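Local structure of RagB/SusD family nutrient uptake outer membrane protein (Bacteroides thetaiotaomicron, 7KV2) at residues D61-E66 with W112-S117; M77-W82 with A474-P479; D336-A341 with A436-E441. The protein probably binds beta-glucan chains at the surface of the outer membrane, as a SusD-family partner in the capture and uptake of glycans by a gut bacterium. All blocks are in the same frame, centred on the assembly; numbering follows the deposited sequence.

Contact 1 (D61-E66 with W112-S117); sequences DWAFDE and WKCAYS
The ring of F64 meets K113 over its face and the thiol of C114 at its edge, two neighbouring helix residues touching one phenyl group in different ways. K113 CB stands over the ring, 3.6 Å from the F64 ring centroid and 18° off the normal, which is a CH-pi contact. On the same face, further along the extended lysine chain, K113 CD lies over F64 CG at 3.6 Å, and the two side chains cross obliquely. C114 SG lies in the ring plane, 5.0 Å from the F64 centroid, a sulfur-aromatic contact at the edge, and it also touches A63 CB at 3.7 Å. The far end of the ring reaches S117, F64 CZ to S117 OG 3.8 Å, in an oblique approach. That hydroxyl donates to K113 O at 2.7 Å, and S117 N reaches the same oxygen from the opposite face of its carbonyl plane. F64 occupies the second position of a type I' turn, A63 to E66, closed by A63 N to E66 O and E66 N to A63 O. The turn lies in the loop between helices 43-53 and 70-75 and packs on helix 110-130, both within the N-terminal, starch-binding-associated part of this SusD protein, a part related to TPR proteins. No direct hydrogen bond crosses the contact; a water donates to F64 O and E66 OE2 and accepts from K113 NZ at 2.9 Å. K113 NZ and E66 OE2 themselves stay 5.2 Å apart, and K113 also makes a cation-pi contact with Y109. E66 OE1 accepts from Y109 N and G110 N at the start of the helix.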
loop_
_atom_site.group_PDB
_atom_site.type_symbol
_atom_site.label_atom_id
_atom_site.label_comp_id
_atom_site.label_asym_id
_atom_site.label_seq_id
_atom_site.Cartn_x
_atom_site.Cartn_y
_atom_site.Cartn_z
ATOM N N ASP A 61 -7.820 4.798 4.766
ATOM C CA ASP A 61 -7.316 4.780 6.159
ATOM C C ASP A 61 -8.383 5.329 7.138
ATOM O O ASP A 61 -8.369 4.943 8.340
ATOM C CB ASP A 61 -5.982 5.530 6.235
ATOM C CG ASP A 61 -6.088 7.004 5.883
ATOM O OD1 ASP A 61 -6.652 7.341 4.800
ATOM O OD2 ASP A 61 -5.531 7.805 6.663
ATOM N N TRP A 62 -9.316 6.164 6.671
ATOM C CA TRP A 62 -10.455 6.630 7.504
ATOM C C TRP A 62 -11.552 7.181 6.592
ATOM O O TRP A 62 -11.448 8.344 6.131
ATOM C CB TRP A 62 -10.006 7.640 8.556
ATOM C CG TRP A 62 -11.106 8.323 9.306
ATOM C CD1 TRP A 62 -11.321 9.669 9.352
ATOM C CD2 TRP A 62 -12.184 7.721 10.047
ATOM N NE1 TRP A 62 -12.431 9.952 10.093
ATOM C CE2 TRP A 62 -12.967 8.782 10.558
ATOM C CE3 TRP A 62 -12.552 6.403 10.350
ATOM C CZ2 TRP A 62 -14.116 8.566 11.317
ATOM C CZ3 TRP A 62 -13.681 6.183 11.103
ATOM C CH2 TRP A 62 -14.464 7.254 11.561
ATOM N N ALA A 63 -12.572 6.357 6.325
ATOM C CA ALA A 63 -13.658 6.717 5.400
ATOM C C ALA A 63 -14.856 5.788 5.639
ATOM O O ALA A 63 -14.652 4.592 5.989
ATOM C CB ALA A 63 -13.155 6.616 3.973
ATOM N N PHE A 64 -16.070 6.309 5.436
ATOM C CA PHE A 64 -17.298 5.465 5.510
ATOM C C PHE A 64 -17.343 4.776 6.869
ATOM O O PHE A 64 -17.687 3.583 6.908
ATOM C CB PHE A 64 -17.311 4.457 4.354
ATOM C CG PHE A 64 -17.252 5.109 2.994
ATOM C CD1 PHE A 64 -18.353 5.811 2.495
ATOM C CD2 PHE A 64 -16.094 5.062 2.223
ATOM C CE1 PHE A 64 -18.281 6.474 1.276
ATOM C CE2 PHE A 64 -16.041 5.691 0.984
ATOM C CZ PHE A 64 -17.135 6.394 0.508
ATOM N N ASP A 65 -16.938 5.509 7.916
ATOM C CA ASP A 65 -16.919 5.131 9.355
ATOM C C ASP A 65 -16.041 3.903 9.629
ATOM O O ASP A 65 -16.182 3.335 10.702
ATOM C CB ASP A 65 -18.346 4.981 9.882
ATOM C CG ASP A 65 -19.083 6.288 9.637
ATOM O OD1 ASP A 65 -18.638 7.313 10.192
ATOM O OD2 ASP A 65 -20.001 6.285 8.799
ATOM N N GLU A 66 -15.062 3.619 8.768
ATOM C CA GLU A 66 -14.090 2.530 8.980
ATOM C C GLU A 66 -12.641 2.989 8.776
ATOM O O GLU A 66 -12.406 3.898 8.002
ATOM C CB GLU A 66 -14.316 1.430 7.962
ATOM C CG GLU A 66 -15.600 0.704 8.247
ATOM C CD GLU A 66 -15.894 -0.442 7.321
ATOM O OE1 GLU A 66 -14.961 -1.166 6.946
ATOM O OE2 GLU A 66 -17.104 -0.635 7.060
ATOM N N TRP A 112 -13.756 -1.080 -0.130
ATOM C CA TRP A 112 -14.670 -1.357 -1.265
ATOM C C TRP A 112 -15.311 -0.033 -1.726
ATOM O O TRP A 112 -15.247 0.276 -2.896
ATOM C CB TRP A 112 -15.686 -2.395 -0.781
ATOM C CG TRP A 112 -16.748 -2.715 -1.792
ATOM C CD1 TRP A 112 -17.779 -1.913 -2.211
ATOM C CD2 TRP A 112 -16.867 -3.945 -2.512
ATOM N NE1 TRP A 112 -18.521 -2.569 -3.168
ATOM C CE2 TRP A 112 -17.984 -3.809 -3.379
ATOM C CE3 TRP A 112 -16.142 -5.142 -2.529
ATOM C CZ2 TRP A 112 -18.392 -4.847 -4.215
ATOM C CZ3 TRP A 112 -16.536 -6.155 -3.376
ATOM C CH2 TRP A 112 -17.658 -6.004 -4.200
ATOM N N LYS A 113 -15.859 0.737 -0.806
ATOM C CA LYS A 113 -16.588 1.992 -1.096
ATOM C C LYS A 113 -15.600 3.025 -1.638
ATOM O O LYS A 113 -15.949 3.720 -2.587
ATOM C CB LYS A 113 -17.298 2.521 0.143
ATOM C CG LYS A 113 -18.483 1.678 0.603
ATOM C CD LYS A 113 -19.055 2.143 1.922
ATOM C CE LYS A 113 -20.132 1.220 2.477
ATOM N NZ LYS A 113 -20.568 1.637 3.837
ATOM N N CYS A 114 -14.362 3.058 -1.121
ATOM C CA CYS A 114 -13.328 3.978 -1.656
ATOM C C CYS A 114 -12.956 3.598 -3.083
ATOM O O CYS A 114 -12.810 4.517 -3.929
ATOM C CB CYS A 114 -12.089 4.015 -0.763
ATOM S SG CYS A 114 -12.394 4.621 0.899
ATOM N N ALA A 115 -12.774 2.311 -3.383
ATOM C CA ALA A 115 -12.349 1.838 -4.708
ATOM C C ALA A 115 -13.406 2.241 -5.731
ATOM O O ALA A 115 -13.051 2.812 -6.809
ATOM C CB ALA A 115 -12.173 0.353 -4.686
ATOM N N TYR A 116 -14.678 2.005 -5.405
ATOM C CA TYR A 116 -15.767 2.264 -6.390
ATOM C C TYR A 116 -16.032 3.765 -6.479
ATOM O O TYR A 116 -16.439 4.183 -7.586
ATOM C CB TYR A 116 -17.000 1.401 -6.099
ATOM C CG TYR A 116 -16.791 0.007 -6.616
ATOM C CD1 TYR A 116 -16.749 -0.265 -7.973
ATOM C CD2 TYR A 116 -16.568 -1.050 -5.753
ATOM C CE1 TYR A 116 -16.507 -1.541 -8.457
ATOM C CE2 TYR A 116 -16.349 -2.336 -6.219
ATOM C CZ TYR A 116 -16.362 -2.595 -7.576
ATOM O OH TYR A 116 -16.084 -3.850 -8.036
ATOM N N SER A 117 -15.783 4.560 -5.429
ATOM C CA SER A 117 -15.853 6.050 -5.516
ATOM C C SER A 117 -14.799 6.527 -6.504
ATOM O O SER A 117 -15.129 7.353 -7.395
ATOM C CB SER A 117 -15.701 6.747 -4.192
ATOM O OG SER A 117 -16.671 6.244 -3.287
HETATM O O HOH W 1 -18.180 1.230 5.403
#

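Contact 2 (M77-W82 with A474-P479); sequences MADDLW and ASVLVP
Van der Waals packing of L477 and V476 against the backbone and one carboxylate of 77-82 makes up this buried contact, which brings the loop between helices 70-75 and 92-98 against the end of the short helix 473-476. No hydrogen bond joins the two segments, and together they bury 156 Å². L477 has the largest share, its two methyls going to different partners. CD1 approaches the carbonyl oxygen of M77, 3.4 Å from M77 O, while L477 CD2 lies against the next residue, 3.6 Å from A78 C, and also comes to 4.0 Å from D79 CB. V476 supplies a second point of touch: its CG1 lies 3.4 Å from D79 OD2, and the two side chains approach at a slant rather than aligned. L477 is the first residue after helix 473-476 to leave helical phi/psi, and it is the centre of an inverse gamma turn, with V478 N making a weak bond to V476 O at 3.1 Å. The chain therefore turns at the very residue that packs on the loop. The two segments come from the N- and C-terminal parts of a SusD protein, 392 residues apart in sequence, so the contact joins distant parts of the chain. D79 CG sits between its backbone N and carbonyl carbon (chi1 56°), and beyond it OD2 has a stronger partner than the valine, a salt bridge to R463 of helix 463-469. OD1 is hydrogen-bonded elsewhere, and the positive charge of R463 would probably favour the ionised carboxylate. Helix 463-469 also packs on both segments, Y464 against M77 and L467 against L477, while R485 bonds to A78 O.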
loop_
_atom_site.group_PDB
_atom_site.type_symbol
_atom_site.label_atom_id
_atom_site.label_comp_id
_atom_site.label_asym_id
_atom_site.label_seq_id
_atom_site.Cartn_x
_atom_site.Cartn_y
_atom_site.Cartn_z
ATOM N N MET A 77 -2.692 -10.127 6.997
ATOM C CA MET A 77 -2.939 -11.521 6.524
ATOM C C MET A 77 -1.633 -12.261 6.230
ATOM O O MET A 77 -1.655 -13.510 5.890
ATOM C CB MET A 77 -3.879 -11.541 5.311
ATOM C CG MET A 77 -5.191 -10.872 5.626
ATOM S SD MET A 77 -6.484 -11.180 4.364
ATOM C CE MET A 77 -6.069 -9.920 3.154
ATOM N N ALA A 78 -0.485 -11.595 6.416
ATOM C CA ALA A 78 0.815 -12.253 6.153
ATOM C C ALA A 78 1.476 -12.666 7.475
ATOM O O ALA A 78 0.769 -13.068 8.431
ATOM C CB ALA A 78 1.679 -11.325 5.317
ATOM N N ASP A 79 2.804 -12.512 7.587
ATOM C CA ASP A 79 3.624 -13.172 8.631
ATOM C C ASP A 79 4.548 -12.153 9.320
ATOM O O ASP A 79 5.561 -12.589 9.912
ATOM C CB ASP A 79 4.405 -14.346 8.034
ATOM C CG ASP A 79 5.294 -14.004 6.859
ATOM O OD1 ASP A 79 4.974 -13.043 6.132
ATOM O OD2 ASP A 79 6.256 -14.768 6.599
ATOM N N ASP A 80 4.222 -10.854 9.298
ATOM C CA ASP A 80 5.212 -9.823 9.746
ATOM C C ASP A 80 4.715 -9.023 10.943
ATOM O O ASP A 80 5.558 -8.601 11.779
ATOM C CB ASP A 80 5.538 -8.853 8.607
ATOM C CG ASP A 80 6.336 -9.483 7.489
ATOM O OD1 ASP A 80 7.034 -10.478 7.754
ATOM O OD2 ASP A 80 6.190 -9.017 6.359
ATOM N N LEU A 81 3.403 -8.805 11.028
ATOM C CA LEU A 81 2.746 -7.968 12.051
ATOM C C LEU A 81 1.734 -8.817 12.787
ATOM O O LEU A 81 1.212 -9.816 12.174
ATOM C CB LEU A 81 2.015 -6.797 11.378
ATOM C CG LEU A 81 2.804 -5.964 10.379
ATOM C CD1 LEU A 81 1.897 -4.890 9.777
ATOM C CD2 LEU A 81 4.007 -5.297 11.045
ATOM N N TRP A 82 1.345 -8.378 13.963
ATOM C CA TRP A 82 0.094 -8.837 14.600
ATOM C C TRP A 82 -1.026 -7.831 14.268
ATOM O O TRP A 82 -0.840 -6.924 13.388
ATOM C CB TRP A 82 0.314 -9.041 16.104
ATOM C CG TRP A 82 1.321 -10.104 16.424
ATOM C CD1 TRP A 82 2.441 -9.938 17.194
ATOM C CD2 TRP A 82 1.316 -11.491 16.024
ATOM N NE1 TRP A 82 3.138 -11.110 17.295
ATOM C CE2 TRP A 82 2.443 -12.093 16.624
ATOM C CE3 TRP A 82 0.426 -12.308 15.303
ATOM C CZ2 TRP A 82 2.754 -13.448 16.437
ATOM C CZ3 TRP A 82 0.712 -13.658 15.155
ATOM C CH2 TRP A 82 1.889 -14.206 15.675
ATOM N N ALA A 474 0.312 -21.190 1.407
ATOM C CA ALA A 474 -0.129 -22.440 2.093
ATOM C C ALA A 474 0.948 -22.940 3.054
ATOM O O ALA A 474 0.585 -23.433 4.122
ATOM C CB ALA A 474 -0.458 -23.549 1.107
ATOM N N SER A 475 2.221 -22.891 2.694
ATOM C CA SER A 475 3.264 -23.444 3.587
ATOM C C SER A 475 3.742 -22.411 4.628
ATOM O O SER A 475 4.222 -22.836 5.698
ATOM C CB SER A 475 4.364 -24.037 2.771
ATOM O OG SER A 475 4.969 -23.049 1.978
ATOM N N VAL A 476 3.610 -21.096 4.373
ATOM C CA VAL A 476 4.152 -20.060 5.299
ATOM C C VAL A 476 3.088 -19.651 6.318
ATOM O O VAL A 476 3.425 -19.537 7.522
ATOM C CB VAL A 476 4.690 -18.861 4.504
ATOM C CG1 VAL A 476 5.064 -17.698 5.408
ATOM C CG2 VAL A 476 5.870 -19.287 3.648
ATOM N N LEU A 477 1.849 -19.480 5.892
ATOM C CA LEU A 477 0.780 -18.899 6.744
ATOM C C LEU A 477 0.015 -20.020 7.467
ATOM O O LEU A 477 -1.184 -20.243 7.160
ATOM C CB LEU A 477 -0.112 -18.022 5.862
ATOM C CG LEU A 477 0.623 -16.934 5.059
ATOM C CD1 LEU A 477 -0.358 -16.170 4.162
ATOM C CD2 LEU A 477 1.327 -15.952 5.995
ATOM N N VAL A 478 0.652 -20.574 8.503
ATOM C CA VAL A 478 0.177 -21.745 9.301
ATOM C C VAL A 478 0.003 -21.310 10.750
ATOM O O VAL A 478 0.463 -20.223 11.135
ATOM C CB VAL A 478 1.153 -22.937 9.169
ATOM C CG1 VAL A 478 1.251 -23.399 7.735
ATOM C CG2 VAL A 478 2.540 -22.641 9.726
ATOM N N PRO A 479 -0.676 -22.126 11.600
ATOM C CA PRO A 479 -0.883 -21.758 12.998
ATOM C C PRO A 479 0.447 -21.455 13.698
ATOM O O PRO A 479 1.453 -22.127 13.442
ATOM C CB PRO A 479 -1.648 -22.962 13.569
ATOM C CG PRO A 479 -2.398 -23.482 12.351
ATOM C CD PRO A 479 -1.374 -23.388 11.244
#

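Contact 3 (D336-A341 with A436-E441); sequences DTRRNA and AGLVTE
A436 O accepts the backbone N-H of T337 at 2.7 Å, a nearly straight hydrogen bond (173° at the hydrogen) lying in the carbonyl plane. The same oxygen has D336 CA at 3.4 Å, a CA-H...O contact, and T337 OG1 lies 3.2 Å from A436 O. The oxygen is thus approached from two successive residues at the start of helix 337-342.

The charged interactions lie within 336-341, and A436 packs against them. R338 grips D336 side-on, NE to OD1 at 2.9 Å and NH2 to OD2 at 2.9 Å, a salt bridge that holds both groups in place. OD1 receives NE on its syn lone pair, while R338 N reaches the anti side of OD1 at 3.0 Å as the N-cap bond of the helix. D336 CG is anti to its backbone N (chi1 -165°), and the bond from R338 N shows that OD1 beyond it reaches the first turn. R338 NH1 bridges outward to E452 and E456 of helix 446-456, so this buried guanidinium has acidic partners on more than one side.

Van der Waals contacts of the methyls complete the interface. A436 CB sits over one face of the guanidinium, 3.3 Å from R338 NE, and is also close to D336 OD1. L438 CD1 lies 3.6 Å from D336 OD2 and approaches R338 NH2 obliquely, the leucine and arginine side chains crossing at about a right angle; L438 CD2 packs on D336 CB.

G437, with positive phi (93°), ends helix 425-435 in a Schellman motif, so the C-terminal end of that helix abuts the N-terminal end of helix 337-342, while V432 and H433 of helix 425-435 and Y259 of a loop pack round the two segments.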
loop_
_atom_site.group_PDB
_atom_site.type_symbol
_atom_site.label_atom_id
_atom_site.label_comp_id
_atom_site.label_asym_id
_atom_site.label_seq_id
_atom_site.Cartn_x
_atom_site.Cartn_y
_atom_site.Cartn_z
ATOM N N ASP A 336 21.866 -5.184 9.122
ATOM C CA ASP A 336 20.793 -4.807 8.177
ATOM C C ASP A 336 20.141 -3.530 8.736
ATOM O O ASP A 336 19.436 -3.611 9.823
ATOM C CB ASP A 336 19.815 -5.957 7.959
ATOM C CG ASP A 336 18.917 -5.784 6.756
ATOM O OD1 ASP A 336 18.506 -4.592 6.482
ATOM O OD2 ASP A 336 18.635 -6.816 6.080
ATOM N N THR A 337 20.331 -2.400 8.058
ATOM C CA THR A 337 19.780 -1.088 8.512
ATOM C C THR A 337 18.236 -1.146 8.527
ATOM O O THR A 337 17.600 -0.280 9.182
ATOM C CB THR A 337 20.270 0.081 7.648
ATOM O OG1 THR A 337 19.831 -0.148 6.296
ATOM C CG2 THR A 337 21.775 0.253 7.758
ATOM N N ARG A 338 17.657 -2.051 7.746
ATOM C CA ARG A 338 16.175 -2.190 7.665
ATOM C C ARG A 338 15.603 -2.676 8.998
ATOM O O ARG A 338 14.397 -2.473 9.230
ATOM C CB ARG A 338 15.764 -3.099 6.523
ATOM C CG ARG A 338 16.240 -2.576 5.184
ATOM C CD ARG A 338 15.907 -3.531 4.083
ATOM N NE ARG A 338 16.767 -4.730 4.153
ATOM C CZ ARG A 338 16.999 -5.560 3.138
ATOM N NH1 ARG A 338 16.435 -5.370 1.949
ATOM N NH2 ARG A 338 17.836 -6.582 3.327
ATOM N N ARG A 339 16.390 -3.349 9.830
ATOM C CA ARG A 339 15.846 -3.946 11.059
ATOM C C ARG A 339 15.326 -2.792 11.924
ATOM O O ARG A 339 14.150 -2.829 12.315
ATOM C CB ARG A 339 16.885 -4.736 11.851
ATOM C CG ARG A 339 16.290 -5.412 13.071
ATOM C CD ARG A 339 17.316 -6.258 13.801
ATOM N NE ARG A 339 18.201 -5.354 14.540
ATOM C CZ ARG A 339 19.214 -5.761 15.280
ATOM N NH1 ARG A 339 19.455 -7.050 15.388
ATOM N NH2 ARG A 339 19.965 -4.886 15.936
ATOM N N ASN A 340 16.167 -1.814 12.256
ATOM C CA ASN A 340 15.710 -0.713 13.141
ATOM C C ASN A 340 14.801 0.271 12.400
ATOM O O ASN A 340 13.927 0.882 13.087
ATOM C CB ASN A 340 16.876 -0.060 13.884
ATOM C CG ASN A 340 17.583 -1.054 14.778
ATOM O OD1 ASN A 340 17.187 -2.218 14.883
ATOM N ND2 ASN A 340 18.686 -0.623 15.359
ATOM N N ALA A 341 14.883 0.352 11.066
ATOM C CA ALA A 341 14.022 1.264 10.296
ATOM C C ALA A 341 12.608 0.670 10.208
ATOM O O ALA A 341 11.673 1.414 9.863
ATOM C CB ALA A 341 14.551 1.483 8.918
ATOM N N ALA A 436 21.124 -1.954 2.175
ATOM C CA ALA A 436 20.729 -2.223 3.580
ATOM C C ALA A 436 21.922 -2.462 4.520
ATOM O O ALA A 436 21.686 -2.681 5.727
ATOM C CB ALA A 436 19.775 -3.376 3.597
ATOM N N GLY A 437 23.161 -2.373 4.028
ATOM C CA GLY A 437 24.371 -2.527 4.860
ATOM C C GLY A 437 24.904 -3.956 4.877
ATOM O O GLY A 437 25.837 -4.206 5.672
ATOM N N LEU A 438 24.375 -4.868 4.067
ATOM C CA LEU A 438 24.747 -6.308 4.144
ATOM C C LEU A 438 26.012 -6.479 3.293
ATOM O O LEU A 438 26.095 -5.911 2.176
ATOM C CB LEU A 438 23.614 -7.227 3.670
ATOM C CG LEU A 438 22.349 -7.188 4.535
ATOM C CD1 LEU A 438 21.271 -8.044 3.957
ATOM C CD2 LEU A 438 22.638 -7.624 5.950
ATOM N N VAL A 439 27.009 -7.179 3.810
ATOM C CA VAL A 439 28.300 -7.277 3.058
ATOM C C VAL A 439 28.251 -8.506 2.145
ATOM O O VAL A 439 28.898 -8.466 1.091
ATOM C CB VAL A 439 29.523 -7.280 3.987
ATOM C CG1 VAL A 439 29.539 -6.062 4.899
ATOM C CG2 VAL A 439 29.637 -8.557 4.779
ATOM N N THR A 440 27.527 -9.565 2.507
ATOM C CA THR A 440 27.525 -10.825 1.711
ATOM C C THR A 440 26.587 -10.657 0.521
ATOM O O THR A 440 25.388 -10.421 0.764
ATOM C CB THR A 440 27.105 -12.060 2.521
ATOM O OG1 THR A 440 28.018 -12.189 3.600
ATOM C CG2 THR A 440 27.080 -13.339 1.711
ATOM N N GLU A 441 27.079 -10.860 -0.701
ATOM C CA GLU A 441 26.243 -10.900 -1.928
ATOM C C GLU A 441 25.515 -12.236 -2.000
ATOM O O GLU A 441 26.010 -13.231 -1.418
ATOM C CB GLU A 441 27.057 -10.598 -3.173
ATOM C CG GLU A 441 27.502 -9.156 -3.205
ATOM C CD GLU A 441 28.401 -8.770 -4.363
ATOM O OE1 GLU A 441 28.514 -9.579 -5.323
ATOM O OE2 GLU A 441 29.000 -7.659 -4.272
#

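Contacts 1 and 2 interleave along the chain: 61-66 and 77-82 come first, then 112-117, and 474-479 last. Contact 3 falls entirely between the two segments of contact 2. Centre to centre, contacts 1 and 2 are about 26 Å apart, contacts 2 and 3 about 23 Å and contacts 1 and 3 about 36 Å, the last pair on opposite sides of the chain's centre; none touch. Contact 1 lies within the N-terminal part of the chain and contact 3 within the C-terminal part, whereas contact 2 joins the two. In this single-chain, largely helical SusD-type protein, loops thus meet helix ends or sides at three separate places, and contact 2 ties the distant sequence regions together.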